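Local structure of iron-regulated outer membrane protein (Neisseria meningitidis, 4B7O) at residues 323-329 / 365-371; 373-377 / 451-455; 445-450 / 462-468; 485-490 / 502-508. The protein is a TonB-dependent transporter of the outer membrane that takes up iron, possibly as siderophore complexes. All coordinates share one frame; numbering follows the deposited sequence.

Contact 1: 323-329 / 365-371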
loop_
_atom_site.group_PDB
_atom_site.type_symbol
_atom_site.label_atom_id
_atom_site.label_comp_id
_atom_site.label_asym_id
_atom_site.label_seq_id
_atom_site.Cartn_x
_atom_site.Cartn_y
_atom_site.Cartn_z
ATOM N N VAL A 323 16.484 7.519 28.336
ATOM C CA VAL A 323 15.635 7.090 27.253
ATOM C C VAL A 323 14.647 6.041 27.801
ATOM O O VAL A 323 15.048 4.977 28.298
ATOM C CB VAL A 323 16.489 6.591 26.078
ATOM C CG1 VAL A 323 15.672 5.741 25.109
ATOM C CG2 VAL A 323 17.202 7.772 25.386
ATOM N N GLU A 324 13.359 6.388 27.731
ATOM C CA GLU A 324 12.280 5.546 28.227
ATOM C C GLU A 324 12.035 4.381 27.264
ATOM O O GLU A 324 11.810 3.236 27.685
ATOM C CB GLU A 324 10.977 6.370 28.364
ATOM C CG GLU A 324 9.777 5.534 28.831
ATOM C CD GLU A 324 8.560 6.363 29.232
ATOM O OE1 GLU A 324 8.656 7.612 29.234
ATOM O OE2 GLU A 324 7.513 5.748 29.551
ATOM N N LYS A 325 12.065 4.692 25.967
ATOM C CA LYS A 325 11.832 3.708 24.921
ATOM C C LYS A 325 12.541 4.066 23.616
ATOM O O LYS A 325 12.485 5.219 23.135
ATOM C CB LYS A 325 10.342 3.523 24.677
ATOM C CG LYS A 325 10.053 2.514 23.602
ATOM C CD LYS A 325 8.802 1.733 23.940
ATOM C CE LYS A 325 8.247 1.090 22.671
ATOM N NZ LYS A 325 7.405 -0.087 23.039
ATOM N N LEU A 326 13.213 3.061 23.052
ATOM C CA LEU A 326 13.870 3.191 21.762
ATOM C C LEU A 326 13.341 2.048 20.931
ATOM O O LEU A 326 13.281 0.891 21.387
ATOM C CB LEU A 326 15.418 3.126 21.902
ATOM C CG LEU A 326 16.330 3.066 20.639
ATOM C CD1 LEU A 326 16.072 4.153 19.584
ATOM C CD2 LEU A 326 17.820 3.039 20.990
ATOM N N ASP A 327 12.882 2.365 19.737
ATOM C CA ASP A 327 12.712 1.313 18.772
ATOM C C ASP A 327 13.544 1.653 17.502
ATOM O O ASP A 327 13.479 2.785 16.984
ATOM C CB ASP A 327 11.230 1.007 18.532
ATOM C CG ASP A 327 10.681 1.638 17.241
ATOM O OD1 ASP A 327 11.122 2.751 16.854
ATOM O OD2 ASP A 327 9.777 1.036 16.610
ATOM N N ALA A 328 14.351 0.699 17.036
ATOM C CA ALA A 328 15.110 0.908 15.792
ATOM C C ALA A 328 14.893 -0.230 14.865
ATOM O O ALA A 328 14.727 -1.359 15.276
ATOM C CB ALA A 328 16.574 0.970 16.099
ATOM N N ASN A 329 14.937 0.041 13.594
ATOM C CA ASN A 329 15.076 -1.061 12.692
ATOM C C ASN A 329 16.112 -0.836 11.587
ATOM O O ASN A 329 16.518 0.327 11.305
ATOM C CB ASN A 329 13.718 -1.493 12.163
ATOM C CG ASN A 329 13.172 -0.565 11.121
ATOM O OD1 ASN A 329 13.257 0.681 11.244
ATOM N ND2 ASN A 329 12.597 -1.164 10.045
ATOM N N ASN A 365 15.965 3.089 11.029
ATOM C CA ASN A 365 15.169 4.022 11.809
ATOM C C ASN A 365 15.544 3.939 13.239
ATOM O O ASN A 365 15.619 2.839 13.804
ATOM C CB ASN A 365 13.701 3.681 11.693
ATOM C CG ASN A 365 13.227 3.787 10.274
ATOM O OD1 ASN A 365 13.361 4.835 9.678
ATOM N ND2 ASN A 365 12.734 2.673 9.706
ATOM N N PHE A 366 15.803 5.097 13.826
ATOM C CA PHE A 366 15.971 5.124 15.281
ATOM C C PHE A 366 14.961 6.095 15.884
ATOM O O PHE A 366 14.968 7.281 15.575
ATOM C CB PHE A 366 17.373 5.546 15.658
ATOM C CG PHE A 366 18.459 4.655 15.103
ATOM C CD1 PHE A 366 18.933 4.832 13.790
ATOM C CD2 PHE A 366 19.036 3.658 15.894
ATOM C CE1 PHE A 366 19.935 4.022 13.263
ATOM C CE2 PHE A 366 20.057 2.856 15.372
ATOM C CZ PHE A 366 20.500 3.034 14.058
ATOM N N ASN A 367 14.085 5.572 16.720
ATOM C CA ASN A 367 13.081 6.392 17.371
ATOM C C ASN A 367 13.273 6.346 18.883
ATOM O O ASN A 367 13.162 5.279 19.482
ATOM C CB ASN A 367 11.692 5.901 16.942
ATOM C CG ASN A 367 11.581 5.744 15.405
ATOM O OD1 ASN A 367 11.364 6.730 14.653
ATOM N ND2 ASN A 367 11.769 4.503 14.919
ATOM N N PHE A 368 13.595 7.503 19.480
ATOM C CA PHE A 368 13.729 7.660 20.943
ATOM C C PHE A 368 12.566 8.381 21.646
ATOM O O PHE A 368 12.052 9.401 21.140
ATOM C CB PHE A 368 14.953 8.504 21.256
ATOM C CG PHE A 368 16.222 7.976 20.701
ATOM C CD1 PHE A 368 17.000 7.073 21.446
ATOM C CD2 PHE A 368 16.684 8.408 19.443
ATOM C CE1 PHE A 368 18.216 6.610 20.943
ATOM C CE2 PHE A 368 17.902 7.941 18.929
ATOM C CZ PHE A 368 18.666 7.045 19.692
ATOM N N ASP A 369 12.234 7.871 22.838
ATOM C CA ASP A 369 11.339 8.507 23.820
ATOM C C ASP A 369 11.981 8.798 25.183
ATOM O O ASP A 369 12.351 7.867 25.921
ATOM C CB ASP A 369 10.171 7.596 24.117
ATOM C CG ASP A 369 9.336 7.313 22.906
ATOM O OD1 ASP A 369 9.380 8.114 21.950
ATOM O OD2 ASP A 369 8.612 6.290 22.926
ATOM N N SER A 370 12.055 10.082 25.525
ATOM C CA SER A 370 12.358 10.513 26.911
ATOM C C SER A 370 11.172 11.295 27.565
ATOM O O SER A 370 10.671 12.318 27.030
ATOM C CB SER A 370 13.632 11.357 27.004
ATOM O OG SER A 370 14.300 11.442 25.774
ATOM N N ARG A 371 10.736 10.756 28.702
ATOM C CA ARG A 371 9.803 11.365 29.624
ATOM C C ARG A 371 10.363 12.672 30.223
ATOM O O ARG A 371 11.473 12.720 30.739
ATOM C CB ARG A 371 9.540 10.353 30.740
ATOM C CG ARG A 371 8.579 10.845 31.782
ATOM C CD ARG A 371 7.441 9.862 31.972
ATOM N NE ARG A 371 6.649 9.730 30.750
ATOM C CZ ARG A 371 5.804 8.732 30.495
ATOM N NH1 ARG A 371 5.630 7.756 31.389
ATOM N NH2 ARG A 371 5.149 8.706 29.332
#
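Asn329 turns its CG in between its backbone N and carbonyl carbon (chi1 76°), while Asn365 swings CG away from its own carbonyl carbon (chi1 -62°), and the two amides come to lie side by side and nearly coplanar. Asn365 ND2 meets a lone pair of Asn329 OD1 at 2.6 Å; Asn329 ND2 is bonded to Asn123 O of the plug. On the same face, Asn367 ND2 approaches Asp327 OD1 nearly end-on at 2.7 Å. It also bonds to Asp327 O at 3.2 Å, from the opposite face of that carbonyl to Asn367 N, and Asn367 OD1 turns to Tyr448 OH. On the other face Leu326 CD1 makes a CH-pi contact over the Phe368 ring, 3.7 Å from its centroid, and Ala328 CB meets Phe366 CD2 at 3.7 Å. Asp369 O accepts both Glu324 N and Lys325 N, the mark of a classic beta bulge. Glu324 OE1 lies over the Arg371 guanidinium, 3.3 Å from NE, with the planes 81° apart, a salt bridge by charge without a directed N-H. The pair of faces, one amide-rich and meeting the plug, the other largely apolar and presumably turned to lipid, suits an outer-membrane barrel wall.

Contact 2: 373-377 / 451-455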
loop_
_atom_site.group_PDB
_atom_site.type_symbol
_atom_site.label_atom_id
_atom_site.label_comp_id
_atom_site.label_asym_id
_atom_site.label_seq_id
_atom_site.Cartn_x
_atom_site.Cartn_y
_atom_site.Cartn_z
ATOM N N ALA A 373 8.042 14.796 32.129
ATOM C CA ALA A 373 7.274 14.992 33.354
ATOM C C ALA A 373 6.293 13.853 33.322
ATOM O O ALA A 373 6.270 13.105 32.344
ATOM C CB ALA A 373 6.552 16.340 33.343
ATOM N N GLU A 374 5.472 13.713 34.359
ATOM C CA GLU A 374 4.697 12.487 34.552
ATOM C C GLU A 374 3.790 12.122 33.353
ATOM O O GLU A 374 3.361 10.952 33.185
ATOM C CB GLU A 374 3.901 12.604 35.838
ATOM C CG GLU A 374 3.390 11.270 36.394
ATOM C CD GLU A 374 1.981 11.408 36.981
ATOM O OE1 GLU A 374 1.857 12.086 38.027
ATOM O OE2 GLU A 374 0.991 10.873 36.394
ATOM N N GLN A 375 3.510 13.122 32.506
ATOM C CA GLN A 375 2.567 12.959 31.387
ATOM C C GLN A 375 2.927 13.904 30.255
ATOM O O GLN A 375 2.057 14.478 29.590
ATOM C CB GLN A 375 1.120 13.187 31.876
ATOM C CG GLN A 375 0.442 11.886 32.289
ATOM C CD GLN A 375 -0.930 12.102 32.887
ATOM O OE1 GLN A 375 -1.903 11.417 32.542
ATOM N NE2 GLN A 375 -1.027 13.077 33.777
ATOM N N THR A 376 4.217 14.111 30.079
ATOM C CA THR A 376 4.737 14.754 28.885
ATOM C C THR A 376 5.925 13.927 28.330
ATOM O O THR A 376 6.931 13.705 29.021
ATOM C CB THR A 376 4.992 16.268 29.112
ATOM O OG1 THR A 376 6.121 16.711 28.379
ATOM C CG2 THR A 376 5.194 16.578 30.548
ATOM N N LEU A 377 5.771 13.423 27.105
ATOM C CA LEU A 377 6.761 12.549 26.478
ATOM C C LEU A 377 7.387 13.366 25.379
ATOM O O LEU A 377 6.707 14.190 24.754
ATOM C CB LEU A 377 6.075 11.299 25.907
ATOM C CG LEU A 377 6.942 10.150 25.360
ATOM C CD1 LEU A 377 7.742 9.445 26.474
ATOM C CD2 LEU A 377 6.104 9.125 24.603
ATOM N N ALA A 451 6.727 16.550 20.702
ATOM C CA ALA A 451 6.378 16.644 22.120
ATOM C C ALA A 451 4.933 16.219 22.374
ATOM O O ALA A 451 4.037 16.613 21.642
ATOM C CB ALA A 451 6.626 18.071 22.625
ATOM N N ILE A 452 4.702 15.435 23.411
ATOM C CA ILE A 452 3.367 15.045 23.680
ATOM C C ILE A 452 3.133 15.341 25.127
ATOM O O ILE A 452 3.833 14.789 25.998
ATOM C CB ILE A 452 3.147 13.548 23.370
ATOM C CG1 ILE A 452 3.382 13.311 21.876
ATOM C CG2 ILE A 452 1.757 13.057 23.757
ATOM C CD1 ILE A 452 3.821 11.914 21.613
ATOM N N HIS A 453 2.136 16.203 25.358
ATOM C CA HIS A 453 1.747 16.669 26.695
ATOM C C HIS A 453 0.302 16.422 26.983
ATOM O O HIS A 453 -0.591 16.944 26.277
ATOM C CB HIS A 453 2.054 18.166 26.836
ATOM C CG HIS A 453 1.820 18.692 28.238
ATOM N ND1 HIS A 453 2.042 17.941 29.348
ATOM C CD2 HIS A 453 1.343 19.911 28.685
ATOM C CE1 HIS A 453 1.740 18.655 30.436
ATOM N NE2 HIS A 453 1.313 19.859 30.025
ATOM N N GLU A 454 0.039 15.657 28.028
ATOM C CA GLU A 454 -1.308 15.351 28.407
ATOM C C GLU A 454 -1.699 15.895 29.810
ATOM O O GLU A 454 -0.930 15.724 30.779
ATOM C CB GLU A 454 -1.478 13.832 28.401
ATOM C CG GLU A 454 -2.922 13.322 28.314
ATOM C CD GLU A 454 -3.552 13.073 29.678
ATOM O OE1 GLU A 454 -2.765 12.704 30.595
ATOM O OE2 GLU A 454 -4.814 13.249 29.862
ATOM N N LEU A 455 -2.910 16.471 29.927
ATOM C CA LEU A 455 -3.490 16.842 31.242
ATOM C C LEU A 455 -5.002 16.675 31.326
ATOM O O LEU A 455 -5.719 17.371 30.636
ATOM C CB LEU A 455 -3.108 18.299 31.610
ATOM C CG LEU A 455 -3.472 18.787 33.046
ATOM C CD1 LEU A 455 -2.945 17.860 34.155
ATOM C CD2 LEU A 455 -3.000 20.229 33.237
#
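Leu377 and Ile452 form the hydrogen-bonded pair of this short antiparallel contact, with backbone bonds in both directions: Leu377 N to Ile452 O at 2.6 Å and Ile452 N to Leu377 O at 2.7 Å. A third, almost straight bond runs from Glu454 N to Gln375 O at 2.8 Å. The same Gln375 O lies at the edge of the His453 ring and receives a weak second bond from ND1, 3.5 Å away. Between these bonds, Thr376 CA makes a bent CA-H...O contact with Ile452 O.

Van der Waals contacts are modest. Thr376 presents CB and CG2 to the imidazole of His453, CB coming within 3.4 Å of ND1. On the other face of the strands, Leu377 and Ile452 approach no closer than 4.5 Å, CB to CB. Further along, Gln375 CB rests 3.4 Å from Glu454 O.

Among the charged groups, Glu454 bends at its second torsion (chi2 -92°), which carries the carboxylate alongside the Gln375 side chain, while its OE2 accepts a bond from Gly457 N.

Within 373-377, Thr376 N bonds to Ala373 O at 3.2 Å and closes a beta turn that links strands 355-373 and 376-391. Such tight turns at one rim, probably the periplasmic one, are characteristic of TonB-dependent barrels.

Contact 3: 445-450 / 462-468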
loop_
_atom_site.group_PDB
_atom_site.type_symbol
_atom_site.label_atom_id
_atom_site.label_comp_id
_atom_site.label_asym_id
_atom_site.label_seq_id
_atom_site.Cartn_x
_atom_site.Cartn_y
_atom_site.Cartn_z
ATOM N N THR A 445 16.838 11.424 4.168
ATOM C CA THR A 445 17.318 11.616 5.546
ATOM C C THR A 445 16.350 12.520 6.374
ATOM O O THR A 445 15.949 13.612 5.945
ATOM C CB THR A 445 18.746 12.224 5.551
ATOM O OG1 THR A 445 19.374 11.973 4.284
ATOM C CG2 THR A 445 19.571 11.588 6.632
ATOM N N GLY A 446 16.018 12.056 7.566
ATOM C CA GLY A 446 15.062 12.726 8.431
ATOM C C GLY A 446 15.496 12.741 9.898
ATOM O O GLY A 446 15.939 11.715 10.475
ATOM N N ALA A 447 15.422 13.905 10.524
ATOM C CA ALA A 447 15.388 13.897 11.987
ATOM C C ALA A 447 14.126 14.639 12.411
ATOM O O ALA A 447 13.627 15.518 11.695
ATOM C CB ALA A 447 16.610 14.559 12.537
ATOM N N TYR A 448 13.593 14.278 13.558
ATOM C CA TYR A 448 12.349 14.868 13.966
ATOM C C TYR A 448 12.423 14.940 15.432
ATOM O O TYR A 448 13.136 14.150 16.068
ATOM C CB TYR A 448 11.147 13.960 13.611
ATOM C CG TYR A 448 11.159 12.602 14.294
ATOM C CD1 TYR A 448 10.639 12.433 15.556
ATOM C CD2 TYR A 448 11.704 11.502 13.668
ATOM C CE1 TYR A 448 10.649 11.199 16.174
ATOM C CE2 TYR A 448 11.741 10.269 14.289
ATOM C CZ TYR A 448 11.210 10.131 15.525
ATOM O OH TYR A 448 11.250 8.915 16.123
ATOM N N ILE A 449 11.626 15.843 15.981
ATOM C CA ILE A 449 11.439 15.909 17.432
ATOM C C ILE A 449 9.962 16.228 17.663
ATOM O O ILE A 449 9.379 17.054 16.952
ATOM C CB ILE A 449 12.391 16.976 18.068
ATOM C CG1 ILE A 449 11.918 17.306 19.468
ATOM C CG2 ILE A 449 12.412 18.268 17.249
ATOM C CD1 ILE A 449 12.935 18.032 20.290
ATOM N N GLU A 450 9.343 15.570 18.623
ATOM C CA GLU A 450 7.914 15.681 18.806
ATOM C C GLU A 450 7.606 15.646 20.274
ATOM O O GLU A 450 8.127 14.792 21.010
ATOM C CB GLU A 450 7.204 14.511 18.133
ATOM C CG GLU A 450 5.701 14.665 18.017
ATOM C CD GLU A 450 5.052 13.514 17.238
ATOM O OE1 GLU A 450 5.019 12.382 17.795
ATOM O OE2 GLU A 450 4.579 13.747 16.079
ATOM N N GLY A 462 3.059 18.326 19.449
ATOM C CA GLY A 462 3.656 19.296 18.516
ATOM C C GLY A 462 4.936 18.644 18.022
ATOM O O GLY A 462 5.593 17.879 18.755
ATOM N N GLY A 463 5.322 18.914 16.795
ATOM C CA GLY A 463 6.556 18.291 16.382
ATOM C C GLY A 463 7.170 18.921 15.198
ATOM O O GLY A 463 6.498 19.679 14.475
ATOM N N LEU A 464 8.433 18.593 14.958
ATOM C CA LEU A 464 9.119 19.188 13.801
ATOM C C LEU A 464 9.966 18.107 13.148
ATOM O O LEU A 464 10.534 17.274 13.857
ATOM C CB LEU A 464 10.022 20.338 14.271
ATOM C CG LEU A 464 10.687 21.303 13.289
ATOM C CD1 LEU A 464 9.701 21.848 12.239
ATOM C CD2 LEU A 464 11.315 22.465 14.071
ATOM N N ARG A 465 10.042 18.135 11.814
ATOM C CA ARG A 465 10.906 17.240 11.063
ATOM C C ARG A 465 11.801 18.020 10.172
ATOM O O ARG A 465 11.371 18.975 9.538
ATOM C CB ARG A 465 10.125 16.335 10.098
ATOM C CG ARG A 465 9.456 15.201 10.760
ATOM C CD ARG A 465 8.759 14.361 9.683
ATOM N NE ARG A 465 9.743 13.667 8.841
ATOM C CZ ARG A 465 10.431 12.605 9.236
ATOM N NH1 ARG A 465 10.233 12.043 10.449
ATOM N NH2 ARG A 465 11.320 12.094 8.397
ATOM N N TYR A 466 13.016 17.510 10.040
ATOM C CA TYR A 466 13.941 17.967 9.053
ATOM C C TYR A 466 14.069 16.861 8.002
ATOM O O TYR A 466 14.511 15.782 8.317
ATOM C CB TYR A 466 15.289 18.243 9.747
ATOM C CG TYR A 466 16.253 18.782 8.767
ATOM C CD1 TYR A 466 15.962 19.964 8.085
ATOM C CD2 TYR A 466 17.402 18.068 8.420
ATOM C CE1 TYR A 466 16.805 20.454 7.125
ATOM C CE2 TYR A 466 18.265 18.553 7.444
ATOM C CZ TYR A 466 17.956 19.744 6.806
ATOM O OH TYR A 466 18.794 20.251 5.849
ATOM N N ASP A 467 13.650 17.114 6.771
ATOM C CA ASP A 467 13.633 16.090 5.728
ATOM C C ASP A 467 14.591 16.514 4.644
ATOM O O ASP A 467 14.424 17.609 4.088
ATOM C CB ASP A 467 12.240 15.968 5.098
ATOM C CG ASP A 467 11.312 14.989 5.850
ATOM O OD1 ASP A 467 10.596 15.427 6.790
ATOM O OD2 ASP A 467 11.253 13.788 5.459
ATOM N N ARG A 468 15.607 15.683 4.365
ATOM C CA ARG A 468 16.615 15.985 3.335
ATOM C C ARG A 468 16.650 14.880 2.269
ATOM O O ARG A 468 16.783 13.684 2.604
ATOM C CB ARG A 468 17.999 16.128 3.985
ATOM C CG ARG A 468 19.096 16.486 2.994
ATOM C CD ARG A 468 20.151 17.441 3.553
ATOM N NE ARG A 468 21.191 17.704 2.535
ATOM C CZ ARG A 468 21.166 18.685 1.626
ATOM N NH1 ARG A 468 20.164 19.564 1.597
ATOM N NH2 ARG A 468 22.155 18.797 0.740
#
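Tyr448 and Arg465 face each other on adjoining strands of the beta hairpin 441-455/458-472, a segment of the transporter's barrel wall. The strands run antiparallel with their axes 4.5 Å apart, and the pairs Thr445-Arg468, Ala447-Tyr466 and Ile449-Leu464 each exchange two backbone hydrogen bonds; the nearly straight one from Tyr466 N to Ala447 O measures 2.7 Å.

The side chains that carry the inner face belong to the pairs in between. Tyr448 CB lies 3.5 Å from Arg465 CG; with CG between the backbone N and the carbonyl carbon (chi1 62°), the ring brings CD2 to 3.6 Å from Arg465 NH1. The ring and guanidinium planes are 24° apart. Arg465 turns at its third torsion (chi3 70°), which sends NH2 across toward Gly446, where no side chain stands in its way; NH2 lies 3.8 Å from Gly446 CA. Along its own strand, Arg465 NE bonds to Asp467 OD1 at 2.8 Å on the syn side of the carboxylate, in a salt bridge to which NH2 adds a weak bond with OD2. With NH1 on Ala156 O and NH2 also on Asn383 OD1, the guanidinium is held by several partners at once, and its charge is probably well balanced by Asp467. Asn367, two strands away, takes up the Tyr448 hydroxyl.

At the other end Glu450 CG packs 3.3 Å from Gly462 O, beside the equally bare Gly463, and its carboxylate makes weak bonds to Ser155 and Ser157. A polar, charged inner face bonded to plug loops, backed by a mixed, presumably outward one (Thr445, Ala447, Ile449, Leu464, Tyr466, Arg468), is typical of a plugged TonB-dependent beta-barrel.

Contact 4: 485-490 / 502-508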
loop_
_atom_site.group_PDB
_atom_site.type_symbol
_atom_site.label_atom_id
_atom_site.label_comp_id
_atom_site.label_asym_id
_atom_site.label_seq_id
_atom_site.Cartn_x
_atom_site.Cartn_y
_atom_site.Cartn_z
ATOM N N ASN A 485 9.433 20.515 8.545
ATOM C CA ASN A 485 8.016 20.221 8.547
ATOM C C ASN A 485 7.426 20.213 9.936
ATOM O O ASN A 485 7.759 19.334 10.741
ATOM C CB ASN A 485 7.740 18.906 7.856
ATOM C CG ASN A 485 8.246 18.870 6.438
ATOM O OD1 ASN A 485 7.761 19.576 5.514
ATOM N ND2 ASN A 485 9.177 18.009 6.237
ATOM N N PRO A 486 6.568 21.216 10.237
ATOM C CA PRO A 486 6.001 21.397 11.567
ATOM C C PRO A 486 4.668 20.738 11.676
ATOM O O PRO A 486 3.893 20.788 10.747
ATOM C CB PRO A 486 5.824 22.914 11.663
ATOM C CG PRO A 486 5.621 23.377 10.277
ATOM C CD PRO A 486 6.402 22.434 9.411
ATOM N N SER A 487 4.390 20.117 12.798
ATOM C CA SER A 487 3.076 19.543 12.931
ATOM C C SER A 487 2.528 19.696 14.350
ATOM O O SER A 487 3.307 19.629 15.321
ATOM C CB SER A 487 3.131 18.060 12.543
ATOM O OG SER A 487 3.878 17.329 13.505
ATOM N N PHE A 488 1.203 19.850 14.465
ATOM C CA PHE A 488 0.550 19.735 15.790
ATOM C C PHE A 488 -0.852 19.177 15.704
ATOM O O PHE A 488 -1.515 19.276 14.692
ATOM C CB PHE A 488 0.643 21.101 16.598
ATOM C CG PHE A 488 -0.312 22.208 16.119
ATOM C CD1 PHE A 488 -0.439 22.539 14.788
ATOM C CD2 PHE A 488 -1.083 22.924 17.045
ATOM C CE1 PHE A 488 -1.328 23.531 14.365
ATOM C CE2 PHE A 488 -1.973 23.917 16.650
ATOM C CZ PHE A 488 -2.087 24.234 15.306
ATOM N N GLY A 489 -1.297 18.552 16.760
ATOM C CA GLY A 489 -2.656 18.081 16.824
ATOM C C GLY A 489 -3.107 17.990 18.265
ATOM O O GLY A 489 -2.289 18.032 19.196
ATOM N N VAL A 490 -4.414 17.922 18.480
ATOM C CA VAL A 490 -4.893 17.743 19.844
ATOM C C VAL A 490 -5.839 16.567 19.925
ATOM O O VAL A 490 -6.546 16.292 18.988
ATOM C CB VAL A 490 -5.520 19.028 20.420
ATOM C CG1 VAL A 490 -4.612 20.237 20.187
ATOM C CG2 VAL A 490 -6.896 19.303 19.789
ATOM N N SER A 502 -8.073 16.981 16.236
ATOM C CA SER A 502 -7.727 17.725 15.051
ATOM C C SER A 502 -6.247 17.708 14.869
ATOM O O SER A 502 -5.540 17.398 15.774
ATOM C CB SER A 502 -8.269 19.151 15.080
ATOM O OG SER A 502 -7.967 19.743 16.316
ATOM N N SER A 503 -5.795 18.005 13.675
ATOM C CA SER A 503 -4.391 18.054 13.394
ATOM C C SER A 503 -4.167 18.982 12.249
ATOM O O SER A 503 -5.034 19.173 11.416
ATOM C CB SER A 503 -3.801 16.659 13.070
ATOM O OG SER A 503 -4.813 15.732 12.717
ATOM N N HIS A 504 -2.989 19.565 12.234
ATOM C CA HIS A 504 -2.529 20.384 11.119
ATOM C C HIS A 504 -1.058 19.987 10.994
ATOM O O HIS A 504 -0.247 20.323 11.884
ATOM C CB HIS A 504 -2.678 21.837 11.516
ATOM C CG HIS A 504 -2.465 22.821 10.401
ATOM N ND1 HIS A 504 -3.315 22.937 9.383
ATOM C CD2 HIS A 504 -1.485 23.782 10.204
ATOM C CE1 HIS A 504 -2.903 23.905 8.553
ATOM N NE2 HIS A 504 -1.782 24.422 9.050
ATOM N N ASN A 505 -0.746 19.214 9.944
ATOM C CA ASN A 505 0.581 18.585 9.704
ATOM C C ASN A 505 1.166 19.012 8.358
ATOM O O ASN A 505 0.463 19.020 7.342
ATOM C CB ASN A 505 0.422 17.071 9.719
ATOM C CG ASN A 505 -0.155 16.575 11.039
ATOM O OD1 ASN A 505 -0.230 17.346 12.026
ATOM N ND2 ASN A 505 -0.539 15.295 11.092
ATOM N N TYR A 506 2.412 19.440 8.359
ATOM C CA TYR A 506 3.202 19.497 7.168
ATOM C C TYR A 506 4.007 18.211 7.027
ATOM O O TYR A 506 4.448 17.580 8.047
ATOM C CB TYR A 506 4.201 20.658 7.273
ATOM C CG TYR A 506 3.564 21.971 6.939
ATOM C CD1 TYR A 506 3.468 22.380 5.629
ATOM C CD2 TYR A 506 2.983 22.773 7.943
ATOM C CE1 TYR A 506 2.848 23.572 5.297
ATOM C CE2 TYR A 506 2.379 23.966 7.625
ATOM C CZ TYR A 506 2.323 24.368 6.320
ATOM O OH TYR A 506 1.720 25.555 6.005
ATOM N N ALA A 507 4.191 17.804 5.767
ATOM C CA ALA A 507 5.133 16.685 5.433
ATOM C C ALA A 507 5.612 16.819 4.012
ATOM O O ALA A 507 4.921 17.417 3.140
ATOM C CB ALA A 507 4.494 15.287 5.699
ATOM N N SER A 508 6.815 16.302 3.760
ATOM C CA SER A 508 7.345 16.361 2.382
ATOM C C SER A 508 7.683 14.986 1.844
ATOM O O SER A 508 8.033 14.084 2.595
ATOM C CB SER A 508 8.551 17.291 2.249
ATOM O OG SER A 508 9.423 17.046 3.338
#
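Pro486 and Tyr506 meet with the pyrrolidine ring slanting across the base of the phenol: Pro486 CD lies 3.5 Å from Tyr506 CB, and CG touches CD2 at 3.6 Å. Pro486 O lies in the plane of the Tyr506 ring, at its edge, and accepts the backbone N-H of the same tyrosine at 3.1 Å. Further along the same face Phe488 meets His504. Phe488 has CG in the crowded position between N and the carbonyl carbon (chi1 75°), which leans the ring over the neighbouring strand until CE1 is 3.6 Å from His504 CB. His504 instead extends CG away from its backbone N (chi1 -170°), so that its imidazole stands oblique to the phenyl and only CG and CD2 come near CE1.

Beneath these rings the backbones of Phe488 and His504 exchange two nearly straight hydrogen bonds, and Val490 and Ser502 also exchange two, more bent ones. This is the regular antiparallel pairing of the hairpin 478-493/498-509, one of the strand pairs of the TonB-dependent barrel.

The opposite face carries small and amide side chains. Asn505 brings OD1 to 3.5 Å from Ser487 CB, while its ND2 bonds to Ala153 O of the plug. Gly489 lets the strands close to 3.8 Å between its CA and that of Ser503. Near the other end, Asn485 ND2 donates to Ser508 OG at 3.1 Å, the hydroxyl lying 21° out of the amide plane; on the other branch of that amide, OD1 accepts from Arg536 NE.

The four contacts follow one another round a single arc of the barrel wall. Contacts 1 and 2 have centres about 16 Å apart and touch where Leu377 CD1 packs on Glu324 OE1 at 3.4 Å. Contact 2 shares strand 441-455 with contact 3 and continues into it through a probable hydrogen bond from Ala451 N to Gly462 O. Contacts 1 and 3 meet through Tyr448 OH, 2.6 Å from Asn367 OD1. Contacts 3 and 4 are about 11 Å apart between centres and are joined by probable backbone hydrogen bonds such as Gly463 N to Ser487 O, 2.6 Å. Contacts 1, 3 and 4 all bond to the plug that fills the barrel, whereas contact 2 lies at the rim.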